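Local coordinates for acetyl-CoA acetyltransferase (Mycobacterium smegmatis, PDB 4EGV), which is a monomeric thiolase-like protein that may act as an acyltransferase, at residues Ser251-Met254 and Pro260-Met263; Ala311-Ser316 and Gly480-Ala485; Asn200-Arg205 and Pro349-Cys354. All coordinates share one frame; numbering follows the deposited sequence.

Contact 1 (Ser251-Met254 and Pro260-Met263); sequences SNRM and PRLM
M254 and P260 face each other as an antiparallel, non-hydrogen-bonded pair with their CA atoms 4.3 Å apart, and just beyond them R261 N donates to R253 O (2.8 Å). The selenomethionine side chain of M254 diverges from that of P260, though M254 SE still lies 4.4 Å from P260 CD. N252 does more of the joining. Its CG is anti to the backbone N (chi1 -175°), which turns the amide along the P260 ring toward L262. OD1 of N252 accepts from L262 N at 2.6 Å. The bond is nearly straight (170° at the hydrogen), with the donor tilted from the carbonyl plane. ND2 of N252 donates to L245 O and T247 O, so both ends of this buried amide are used and its rotation is fixed. The M254-P260 pair lies at the open end of a short beta hairpin, strands 254-256 and 259-260. After P260 the chain turns into a 3-10 segment, where M263 N bonds back to P260 O. CG of L262 packs on the amide carbon, with 3.7 Å between L262 CG and N252 CG. R261 NH1 makes a weak hydrogen bond to S251 O (2.7 Å), which sits near the guanidinium plane. The R253 and R261 guanidinium planes are nearly parallel but slid apart, not stacked. R253 NH1 meets R261 CD (3.7 Å), and the two like charges do not touch.

Contact 2 (Ala311-Ser316 and Gly480-Ala485); sequences ADIGAS and GSRFLA
The backbones of A311 and R482 stay well apart, 11.0 Å between their CA atoms, and the long side chain of R482 spans the gap. Segment 311-316 is a loop with a type I turn from D312 to A315, while residues 482-485 are strand. D312 OD1 accepts from G314 N at 3.3 Å, which makes an Asx turn within the beta turn. R482 runs extended from CG to NE toward the loop. I313 comes from the opposite direction and lies over one face of the guanidinium. I313 CD1 is 3.5 Å from R482 CZ, above the centre of the group. A311 O approaches R482 NH2 obliquely at 3.5 Å. The charged end is bound by other residues: NH1 donates to R310 O and L308 O, and NE forms a salt bridge with E458. These polar partners probably fix the rotation of the group and so present one face to I313. R482 lies on an outermost strand of a five-stranded antiparallel sheet in the additional C-terminal domain, consistent with its OB clan, next to strand 470-476. I313 also packs on I474 of that strand, and on L198 and A201 of helix 191-206, wedged between helix and sheet.

Contact 3 (Asn200-Arg205 and Pro349-Cys354); sequences NARRAR and PVFNIC
R202 on helix 191-206 reaches F351 on helix 348-357, where the nearest CA atoms, those of R202 and N352, are 8.8 Å apart. From CB the chain leaves toward the other helix with CG anti to the backbone N (chi1 -177°). It stays extended to NE, and CB and CG cross the gap without touching the other segment. CD is the first atom to touch, 4.0 Å from F351 CB. NE lies 3.5 Å from F351 CB and carries a salt bridge to D355. CZ sits above the root of the ring, 3.5 Å from F351 CG. The two terminal nitrogens straddle that root: NH1 is 3.4 Å from F351 CD2, and NH2 is 3.6 Å from F351 CD1. The guanidinium lies flat on the ring, with the planes 3° apart. Its centre is displaced from that of the ring, with CZ 29° off the ring normal, an offset stack. L220 of helix 210-230 also touches F351. NH1 adds a weak hydrogen bond to Y213 OH. Both residues are buried, so the positive charge is probably stabilised by cation-pi attraction from the ring face and by the carboxylate of D355.

In the fold
Contacts 2 and 3 are neighbours, with centres 14 Å apart. S316 N is 2.9 Å from N352 OD1, a probable hydrogen bond. R205 NH1 makes a long, weak ion pair with D312 and a weak hydrogen bond to G314 O. Helix 191-206 serves both, facing helix 348-357 and packing on I313. Along the chain their segments alternate: 200-205, 311-316, 349-354, then 480-485. Contact 2 joins the additional C-terminal domain to the rest of the chain. Contact 1 is local: both segments fall between 200-205 and 311-316. Its centre is 20 Å from that of contact 3 and 27 Å from that of contact 2. Helix 210-230 touches M263 of contact 1 and F351 of contact 3.

Contact 1 (Ser251-Met254 and Pro260-Met263)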
ATOM      1  N   SER A 251     -11.334  22.347 -12.153  1.00 57.74           N
ATOM      2  CA  SER A 251     -10.332  21.349 -12.546  1.00 57.17           C
ATOM      3  C   SER A 251     -10.007  20.347 -11.391  1.00 56.54           C
ATOM      4  O   SER A 251      -9.914  19.142 -11.619  1.00 56.85           O
ATOM      5  CB  SER A 251      -9.083  22.105 -13.039  1.00 57.40           C
ATOM      6  OG  SER A 251      -8.035  21.247 -13.411  1.00 57.07           O
ATOM      7  N   ASN A 252      -9.845  20.869 -10.166  1.00 55.36           N
ATOM      8  CA  ASN A 252      -9.558  20.115  -8.933  1.00 53.69           C
ATOM      9  C   ASN A 252     -10.788  20.065  -8.019  1.00 52.91           C
ATOM     10  O   ASN A 252     -10.755  20.510  -6.861  1.00 51.62           O
ATOM     11  CB  ASN A 252      -8.373  20.754  -8.180  1.00 53.68           C
ATOM     12  CG  ASN A 252      -7.928  19.944  -6.929  1.00 53.08           C
ATOM     13  OD1 ASN A 252      -7.958  18.723  -6.913  1.00 54.27           O
ATOM     14  ND2 ASN A 252      -7.490  20.638  -5.912  1.00 50.48           N
ATOM     15  N   ARG A 253     -11.876  19.522  -8.553  1.00 52.61           N
ATOM     16  CA  ARG A 253     -13.138  19.444  -7.827  1.00 52.53           C
ATOM     17  C   ARG A 253     -13.192  18.294  -6.813  1.00 51.51           C
ATOM     18  O   ARG A 253     -12.509  17.277  -6.944  1.00 50.88           O
ATOM     19  CB  ARG A 253     -14.329  19.379  -8.798  1.00 53.03           C
ATOM     20  CG  ARG A 253     -14.301  18.169  -9.698  1.00 55.40           C
ATOM     21  CD  ARG A 253     -15.453  18.064 -10.686  1.00 60.28           C
ATOM     22  NE  ARG A 253     -15.412  16.732 -11.312  1.00 63.71           N
ATOM     23  CZ  ARG A 253     -14.494  16.313 -12.206  1.00 64.65           C
ATOM     24  NH1 ARG A 253     -13.512  17.123 -12.638  1.00 63.92           N
ATOM     25  NH2 ARG A 253     -14.559  15.067 -12.677  1.00 63.55           N
HETATM   26  N   MSE A 254     -14.015  18.497  -5.792  1.00 50.87           N
HETATM   27  CA  MSE A 254     -14.325  17.496  -4.791  1.00 50.45           C
HETATM   28  C   MSE A 254     -14.900  16.232  -5.449  1.00 49.06           C
HETATM   29  O   MSE A 254     -15.879  16.317  -6.160  1.00 48.61           O
HETATM   30  CB  MSE A 254     -15.304  18.084  -3.753  1.00 51.08           C
HETATM   31  CG  MSE A 254     -14.687  19.093  -2.778  1.00 53.53           C
HETATM   32 SE   MSE A 254     -13.162  18.349  -1.680  1.00 60.86          SE
HETATM   33  CE  MSE A 254     -14.190  17.397  -0.286  1.00 58.64           C
ATOM     34  N   PRO A 260     -10.013  16.251  -2.877  1.00 43.48           N
ATOM     35  CA  PRO A 260     -10.116  16.899  -4.182  1.00 44.01           C
ATOM     36  C   PRO A 260      -9.485  16.037  -5.245  1.00 44.84           C
ATOM     37  O   PRO A 260      -8.594  15.261  -4.954  1.00 44.01           O
ATOM     38  CB  PRO A 260      -9.338  18.196  -4.015  1.00 43.78           C
ATOM     39  CG  PRO A 260      -8.738  18.169  -2.642  1.00 43.39           C
ATOM     40  CD  PRO A 260      -9.007  16.885  -1.995  1.00 43.10           C
ATOM     41  N   ARG A 261      -9.969  16.178  -6.471  1.00 46.61           N
ATOM     42  CA  ARG A 261      -9.486  15.398  -7.603  1.00 48.95           C
ATOM     43  C   ARG A 261      -7.971  15.246  -7.752  1.00 49.71           C
ATOM     44  O   ARG A 261      -7.546  14.173  -8.046  1.00 49.77           O
ATOM     45  CB  ARG A 261     -10.055  15.924  -8.910  1.00 49.09           C
ATOM     46  CG  ARG A 261     -10.189  14.859  -9.961  1.00 52.39           C
ATOM     47  CD  ARG A 261     -10.494  15.449 -11.326  1.00 56.96           C
ATOM     48  NE  ARG A 261      -9.457  15.107 -12.284  1.00 60.85           N
ATOM     49  CZ  ARG A 261      -8.420  15.864 -12.655  1.00 63.34           C
ATOM     50  NH1 ARG A 261      -8.210  17.087 -12.173  1.00 63.75           N
ATOM     51  NH2 ARG A 261      -7.563  15.373 -13.541  1.00 63.24           N
ATOM     52  N   LEU A 262      -7.159  16.294  -7.586  1.00 51.18           N
ATOM     53  CA  LEU A 262      -5.716  16.182  -7.873  1.00 52.55           C
ATOM     54  C   LEU A 262      -4.976  15.287  -6.904  1.00 53.92           C
ATOM     55  O   LEU A 262      -3.861  14.866  -7.164  1.00 53.89           O
ATOM     56  CB  LEU A 262      -5.030  17.539  -7.941  1.00 52.09           C
ATOM     57  CG  LEU A 262      -5.389  18.394  -9.144  1.00 52.11           C
ATOM     58  CD1 LEU A 262      -4.549  19.628  -9.132  1.00 51.04           C
ATOM     59  CD2 LEU A 262      -5.191  17.637 -10.446  1.00 52.63           C
HETATM   60  N   MSE A 263      -5.630  14.978  -5.802  1.00 56.04           N
HETATM   61  CA  MSE A 263      -5.076  14.200  -4.728  1.00 58.57           C
HETATM   62  C   MSE A 263      -5.416  12.719  -4.868  1.00 59.32           C
HETATM   63  O   MSE A 263      -5.030  11.910  -4.031  1.00 59.57           O
HETATM   64  CB  MSE A 263      -5.682  14.740  -3.447  1.00 59.32           C
HETATM   65  CG  MSE A 263      -5.029  14.318  -2.158  1.00 63.85           C
HETATM   66 SE   MSE A 263      -4.937  15.887  -0.964  1.00 72.60          SE
HETATM   67  CE  MSE A 263      -3.292  16.601  -1.676  1.00 71.88           C
TER

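Contact 2 (Ala311-Ser316 and Gly480-Ala485)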
ATOM      1  N   ALA A 311     -11.011  -0.948  16.651  1.00 50.48           N
ATOM      2  CA  ALA A 311     -11.100  -0.128  17.861  1.00 50.44           C
ATOM      3  C   ALA A 311     -11.153   1.376  17.514  1.00 50.45           C
ATOM      4  O   ALA A 311     -11.958   2.134  18.041  1.00 49.49           O
ATOM      5  CB  ALA A 311      -9.955  -0.457  18.812  1.00 49.74           C
ATOM      6  N   ASP A 312     -10.295   1.787  16.596  1.00 50.96           N
ATOM      7  CA  ASP A 312     -10.303   3.141  16.091  1.00 51.22           C
ATOM      8  C   ASP A 312     -10.319   3.086  14.571  1.00 50.25           C
ATOM      9  O   ASP A 312      -9.383   2.605  13.964  1.00 50.19           O
ATOM     10  CB  ASP A 312      -9.061   3.868  16.570  1.00 52.11           C
ATOM     11  CG  ASP A 312      -9.186   5.380  16.461  1.00 54.83           C
ATOM     12  OD1 ASP A 312     -10.210   5.874  15.916  1.00 55.63           O
ATOM     13  OD2 ASP A 312      -8.250   6.082  16.923  1.00 57.77           O
ATOM     14  N   ILE A 313     -11.388   3.567  13.958  1.00 49.08           N
ATOM     15  CA  ILE A 313     -11.461   3.584  12.505  1.00 48.28           C
ATOM     16  C   ILE A 313     -10.369   4.483  11.917  1.00 47.62           C
ATOM     17  O   ILE A 313      -9.855   4.201  10.836  1.00 47.42           O
ATOM     18  CB  ILE A 313     -12.883   3.964  11.993  1.00 48.20           C
ATOM     19  CG1 ILE A 313     -13.874   2.872  12.404  1.00 48.29           C
ATOM     20  CG2 ILE A 313     -12.915   4.095  10.469  1.00 47.74           C
ATOM     21  CD1 ILE A 313     -15.356   3.171  12.162  1.00 47.35           C
ATOM     22  N   GLY A 314      -9.991   5.518  12.661  1.00 46.72           N
ATOM     23  CA  GLY A 314      -8.975   6.473  12.235  1.00 46.17           C
ATOM     24  C   GLY A 314      -7.517   6.058  12.379  1.00 45.91           C
ATOM     25  O   GLY A 314      -6.613   6.839  12.083  1.00 45.68           O
ATOM     26  N   ALA A 315      -7.275   4.834  12.838  1.00 45.82           N
ATOM     27  CA  ALA A 315      -5.920   4.317  12.981  1.00 45.68           C
ATOM     28  C   ALA A 315      -5.845   2.871  12.557  1.00 45.60           C
ATOM     29  O   ALA A 315      -6.839   2.184  12.431  1.00 45.01           O
ATOM     30  CB  ALA A 315      -5.395   4.490  14.416  1.00 45.57           C
ATOM     31  N   SER A 316      -4.627   2.425  12.309  1.00 46.01           N
ATOM     32  CA  SER A 316      -4.361   1.040  11.977  1.00 45.89           C
ATOM     33  C   SER A 316      -3.115   0.613  12.754  1.00 45.31           C
ATOM     34  O   SER A 316      -2.011   0.809  12.289  1.00 44.98           O
ATOM     35  CB  SER A 316      -4.198   0.880  10.457  1.00 45.71           C
ATOM     36  OG  SER A 316      -3.905  -0.456  10.104  1.00 46.72           O
ATOM     37  N   GLY A 480     -23.699   1.793  22.192  1.00 60.80           N
ATOM     38  CA  GLY A 480     -22.281   1.826  21.818  1.00 59.43           C
ATOM     39  C   GLY A 480     -21.862   0.941  20.647  1.00 58.46           C
ATOM     40  O   GLY A 480     -20.686   0.908  20.288  1.00 58.00           O
ATOM     41  N   SER A 481     -22.812   0.217  20.056  1.00 57.33           N
ATOM     42  CA  SER A 481     -22.525  -0.574  18.859  1.00 56.03           C
ATOM     43  C   SER A 481     -22.582   0.299  17.581  1.00 55.21           C
ATOM     44  O   SER A 481     -23.339   1.236  17.539  1.00 55.11           O
ATOM     45  CB  SER A 481     -23.491  -1.753  18.766  1.00 55.96           C
ATOM     46  OG  SER A 481     -24.811  -1.295  18.623  1.00 54.81           O
ATOM     47  N   ARG A 482     -21.775  -0.008  16.555  1.00 54.03           N
ATOM     48  CA  ARG A 482     -21.749   0.763  15.290  1.00 52.46           C
ATOM     49  C   ARG A 482     -22.781   0.303  14.253  1.00 51.67           C
ATOM     50  O   ARG A 482     -23.298  -0.822  14.295  1.00 51.24           O
ATOM     51  CB  ARG A 482     -20.364   0.707  14.645  1.00 52.39           C
ATOM     52  CG  ARG A 482     -19.321   1.643  15.244  1.00 51.70           C
ATOM     53  CD  ARG A 482     -17.973   1.352  14.626  1.00 49.67           C
ATOM     54  NE  ARG A 482     -16.899   2.094  15.255  1.00 47.89           N
ATOM     55  CZ  ARG A 482     -15.623   1.696  15.333  1.00 46.50           C
ATOM     56  NH1 ARG A 482     -15.208   0.537  14.850  1.00 45.12           N
ATOM     57  NH2 ARG A 482     -14.737   2.477  15.914  1.00 45.49           N
ATOM     58  N   PHE A 483     -23.060   1.197  13.317  1.00 50.70           N
ATOM     59  CA  PHE A 483     -23.902   0.901  12.160  1.00 49.96           C
ATOM     60  C   PHE A 483     -23.466   1.772  10.983  1.00 49.58           C
ATOM     61  O   PHE A 483     -22.719   2.740  11.138  1.00 49.22           O
ATOM     62  CB  PHE A 483     -25.394   1.149  12.468  1.00 49.74           C
ATOM     63  CG  PHE A 483     -25.722   2.595  12.770  1.00 48.74           C
ATOM     64  CD1 PHE A 483     -26.133   3.457  11.760  1.00 47.91           C
ATOM     65  CD2 PHE A 483     -25.596   3.098  14.070  1.00 47.30           C
ATOM     66  CE1 PHE A 483     -26.412   4.803  12.047  1.00 48.15           C
ATOM     67  CE2 PHE A 483     -25.869   4.425  14.373  1.00 46.96           C
ATOM     68  CZ  PHE A 483     -26.280   5.283  13.379  1.00 47.78           C
ATOM     69  N   LEU A 484     -23.981   1.426   9.814  1.00 49.30           N
ATOM     70  CA  LEU A 484     -23.794   2.189   8.590  1.00 48.89           C
ATOM     71  C   LEU A 484     -25.111   2.834   8.150  1.00 49.00           C
ATOM     72  O   LEU A 484     -26.185   2.289   8.395  1.00 48.45           O
ATOM     73  CB  LEU A 484     -23.270   1.259   7.487  1.00 48.65           C
ATOM     74  CG  LEU A 484     -21.780   1.023   7.376  1.00 47.25           C
ATOM     75  CD1 LEU A 484     -21.566  -0.134   6.490  1.00 46.00           C
ATOM     76  CD2 LEU A 484     -21.191   2.272   6.808  1.00 46.80           C
ATOM     77  N   ALA A 485     -25.023   3.994   7.507  1.00 49.48           N
ATOM     78  CA  ALA A 485     -26.200   4.602   6.906  1.00 50.28           C
ATOM     79  C   ALA A 485     -25.875   5.418   5.656  1.00 51.27           C
ATOM     80  O   ALA A 485     -24.784   5.992   5.514  1.00 51.26           O
ATOM     81  CB  ALA A 485     -26.956   5.436   7.911  1.00 49.86           C
TER

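Contact 3 (Asn200-Arg205 and Pro349-Cys354)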
ATOM      1  N   ASN A 200     -11.606  10.688   7.673  1.00 38.26           N
ATOM      2  CA  ASN A 200     -12.428  11.556   8.473  1.00 38.84           C
ATOM      3  C   ASN A 200     -12.489  11.093   9.910  1.00 39.40           C
ATOM      4  O   ASN A 200     -12.675  11.861  10.800  1.00 39.70           O
ATOM      5  CB  ASN A 200     -13.809  11.684   7.870  1.00 38.62           C
ATOM      6  CG  ASN A 200     -13.861  12.651   6.774  1.00 37.99           C
ATOM      7  OD1 ASN A 200     -13.163  13.597   6.766  1.00 37.77           O
ATOM      8  ND2 ASN A 200     -14.689  12.406   5.839  1.00 36.83           N
ATOM      9  N   ALA A 201     -12.270   9.822  10.120  1.00 40.16           N
ATOM     10  CA  ALA A 201     -12.105   9.273  11.474  1.00 41.18           C
ATOM     11  C   ALA A 201     -10.800   9.726  12.183  1.00 41.88           C
ATOM     12  O   ALA A 201     -10.780   9.885  13.406  1.00 41.83           O
ATOM     13  CB  ALA A 201     -12.247   7.771  11.467  1.00 40.36           C
ATOM     14  N   ARG A 202      -9.735   9.934  11.412  1.00 42.59           N
ATOM     15  CA  ARG A 202      -8.464  10.404  11.935  1.00 43.56           C
ATOM     16  C   ARG A 202      -8.555  11.896  12.217  1.00 44.57           C
ATOM     17  O   ARG A 202      -7.947  12.416  13.153  1.00 44.59           O
ATOM     18  CB  ARG A 202      -7.342  10.122  10.938  1.00 43.50           C
ATOM     19  CG  ARG A 202      -5.971  10.508  11.398  1.00 42.52           C
ATOM     20  CD  ARG A 202      -4.922  10.277  10.364  1.00 42.17           C
ATOM     21  NE  ARG A 202      -3.662  10.856  10.799  1.00 42.60           N
ATOM     22  CZ  ARG A 202      -3.262  12.099  10.530  1.00 42.53           C
ATOM     23  NH1 ARG A 202      -4.021  12.882   9.787  1.00 41.00           N
ATOM     24  NH2 ARG A 202      -2.094  12.555  10.999  1.00 40.82           N
ATOM     25  N   ARG A 203      -9.331  12.584  11.399  1.00 45.67           N
ATOM     26  CA  ARG A 203      -9.583  13.993  11.635  1.00 46.97           C
ATOM     27  C   ARG A 203     -10.329  14.236  12.947  1.00 47.81           C
ATOM     28  O   ARG A 203     -10.040  15.205  13.653  1.00 47.52           O
ATOM     29  CB  ARG A 203     -10.330  14.625  10.471  1.00 46.80           C
ATOM     30  CG  ARG A 203     -10.472  16.111  10.642  1.00 47.00           C
ATOM     31  CD  ARG A 203     -11.167  16.803   9.531  1.00 47.65           C
ATOM     32  NE  ARG A 203     -12.578  16.454   9.440  1.00 48.38           N
ATOM     33  CZ  ARG A 203     -13.549  16.994  10.159  1.00 47.59           C
ATOM     34  NH1 ARG A 203     -13.265  17.904  11.040  1.00 48.31           N
ATOM     35  NH2 ARG A 203     -14.803  16.626   9.988  1.00 47.67           N
ATOM     36  N   ALA A 204     -11.284  13.355  13.251  1.00 49.18           N
ATOM     37  CA  ALA A 204     -11.993  13.341  14.536  1.00 50.37           C
ATOM     38  C   ALA A 204     -11.052  13.213  15.720  1.00 51.24           C
ATOM     39  O   ALA A 204     -10.993  14.106  16.543  1.00 51.44           O
ATOM     40  CB  ALA A 204     -13.014  12.229  14.558  1.00 50.30           C
ATOM     41  N   ARG A 205     -10.301  12.113  15.786  1.00 52.24           N
ATOM     42  CA  ARG A 205      -9.343  11.892  16.868  1.00 53.18           C
ATOM     43  C   ARG A 205      -8.353  13.044  17.086  1.00 53.29           C
ATOM     44  O   ARG A 205      -8.083  13.387  18.216  1.00 53.62           O
ATOM     45  CB  ARG A 205      -8.603  10.562  16.723  1.00 53.29           C
ATOM     46  CG  ARG A 205      -7.851  10.180  17.995  1.00 55.26           C
ATOM     47  CD  ARG A 205      -6.843   9.083  17.791  1.00 57.79           C
ATOM     48  NE  ARG A 205      -5.700   9.469  16.960  1.00 59.24           N
ATOM     49  CZ  ARG A 205      -5.520   9.068  15.706  1.00 60.08           C
ATOM     50  NH1 ARG A 205      -6.423   8.290  15.119  1.00 60.61           N
ATOM     51  NH2 ARG A 205      -4.451   9.457  15.033  1.00 59.03           N
ATOM     52  N   PRO A 349      -2.807   6.015   4.867  1.00 36.90           N
ATOM     53  CA  PRO A 349      -1.875   4.962   5.270  1.00 36.60           C
ATOM     54  C   PRO A 349      -0.457   5.462   5.462  1.00 36.50           C
ATOM     55  O   PRO A 349       0.366   4.747   6.045  1.00 36.02           O
ATOM     56  CB  PRO A 349      -1.955   3.944   4.117  1.00 36.35           C
ATOM     57  CG  PRO A 349      -2.494   4.659   3.028  1.00 36.86           C
ATOM     58  CD  PRO A 349      -3.332   5.776   3.517  1.00 36.77           C
ATOM     59  N   VAL A 350      -0.184   6.669   4.966  1.00 36.57           N
ATOM     60  CA  VAL A 350       1.084   7.338   5.198  1.00 37.44           C
ATOM     61  C   VAL A 350       1.040   8.029   6.528  1.00 37.78           C
ATOM     62  O   VAL A 350       1.874   7.774   7.363  1.00 37.74           O
ATOM     63  CB  VAL A 350       1.467   8.347   4.099  1.00 37.39           C
ATOM     64  CG1 VAL A 350       2.789   8.990   4.432  1.00 37.06           C
ATOM     65  CG2 VAL A 350       1.555   7.675   2.755  1.00 37.09           C
ATOM     66  N   PHE A 351       0.048   8.884   6.724  1.00 38.79           N
ATOM     67  CA  PHE A 351      -0.216   9.513   8.020  1.00 40.20           C
ATOM     68  C   PHE A 351      -0.110   8.523   9.163  1.00 41.03           C
ATOM     69  O   PHE A 351       0.521   8.783  10.162  1.00 40.59           O
ATOM     70  CB  PHE A 351      -1.624  10.108   8.048  1.00 40.11           C
ATOM     71  CG  PHE A 351      -1.720  11.476   7.462  1.00 40.19           C
ATOM     72  CD1 PHE A 351      -0.695  12.404   7.634  1.00 40.40           C
ATOM     73  CD2 PHE A 351      -2.856  11.863   6.769  1.00 39.44           C
ATOM     74  CE1 PHE A 351      -0.792  13.675   7.101  1.00 40.13           C
ATOM     75  CE2 PHE A 351      -2.963  13.125   6.244  1.00 40.11           C
ATOM     76  CZ  PHE A 351      -1.927  14.033   6.416  1.00 40.49           C
ATOM     77  N   ASN A 352      -0.736   7.370   8.966  1.00 42.43           N
ATOM     78  CA  ASN A 352      -0.911   6.386   9.979  1.00 43.45           C
ATOM     79  C   ASN A 352       0.382   5.795  10.460  1.00 44.12           C
ATOM     80  O   ASN A 352       0.510   5.506  11.628  1.00 43.88           O
ATOM     81  CB  ASN A 352      -1.840   5.313   9.452  1.00 43.40           C
ATOM     82  CG  ASN A 352      -1.980   4.151  10.404  1.00 44.32           C
ATOM     83  OD1 ASN A 352      -2.570   4.268  11.494  1.00 43.34           O
ATOM     84  ND2 ASN A 352      -1.424   3.005   9.996  1.00 44.24           N
ATOM     85  N   ILE A 353       1.342   5.604   9.561  1.00 45.44           N
ATOM     86  CA  ILE A 353       2.661   5.121   9.969  1.00 46.72           C
ATOM     87  C   ILE A 353       3.331   6.183  10.819  1.00 47.81           C
ATOM     88  O   ILE A 353       3.823   5.908  11.910  1.00 48.26           O
ATOM     89  CB  ILE A 353       3.549   4.748   8.792  1.00 46.58           C
ATOM     90  CG1 ILE A 353       3.022   3.492   8.126  1.00 45.74           C
ATOM     91  CG2 ILE A 353       4.978   4.540   9.252  1.00 46.17           C
ATOM     92  CD1 ILE A 353       2.650   2.387   9.074  1.00 45.50           C
ATOM     93  N   CYS A 354       3.272   7.409  10.330  1.00 48.62           N
ATOM     94  CA  CYS A 354       3.764   8.579  11.029  1.00 49.44           C
ATOM     95  C   CYS A 354       3.220   8.817  12.452  1.00 49.88           C
ATOM     96  O   CYS A 354       3.953   9.215  13.339  1.00 50.04           O
ATOM     97  CB  CYS A 354       3.528   9.796  10.142  1.00 49.54           C
ATOM     98  SG  CYS A 354       4.502   9.734   8.611  1.00 48.41           S
TER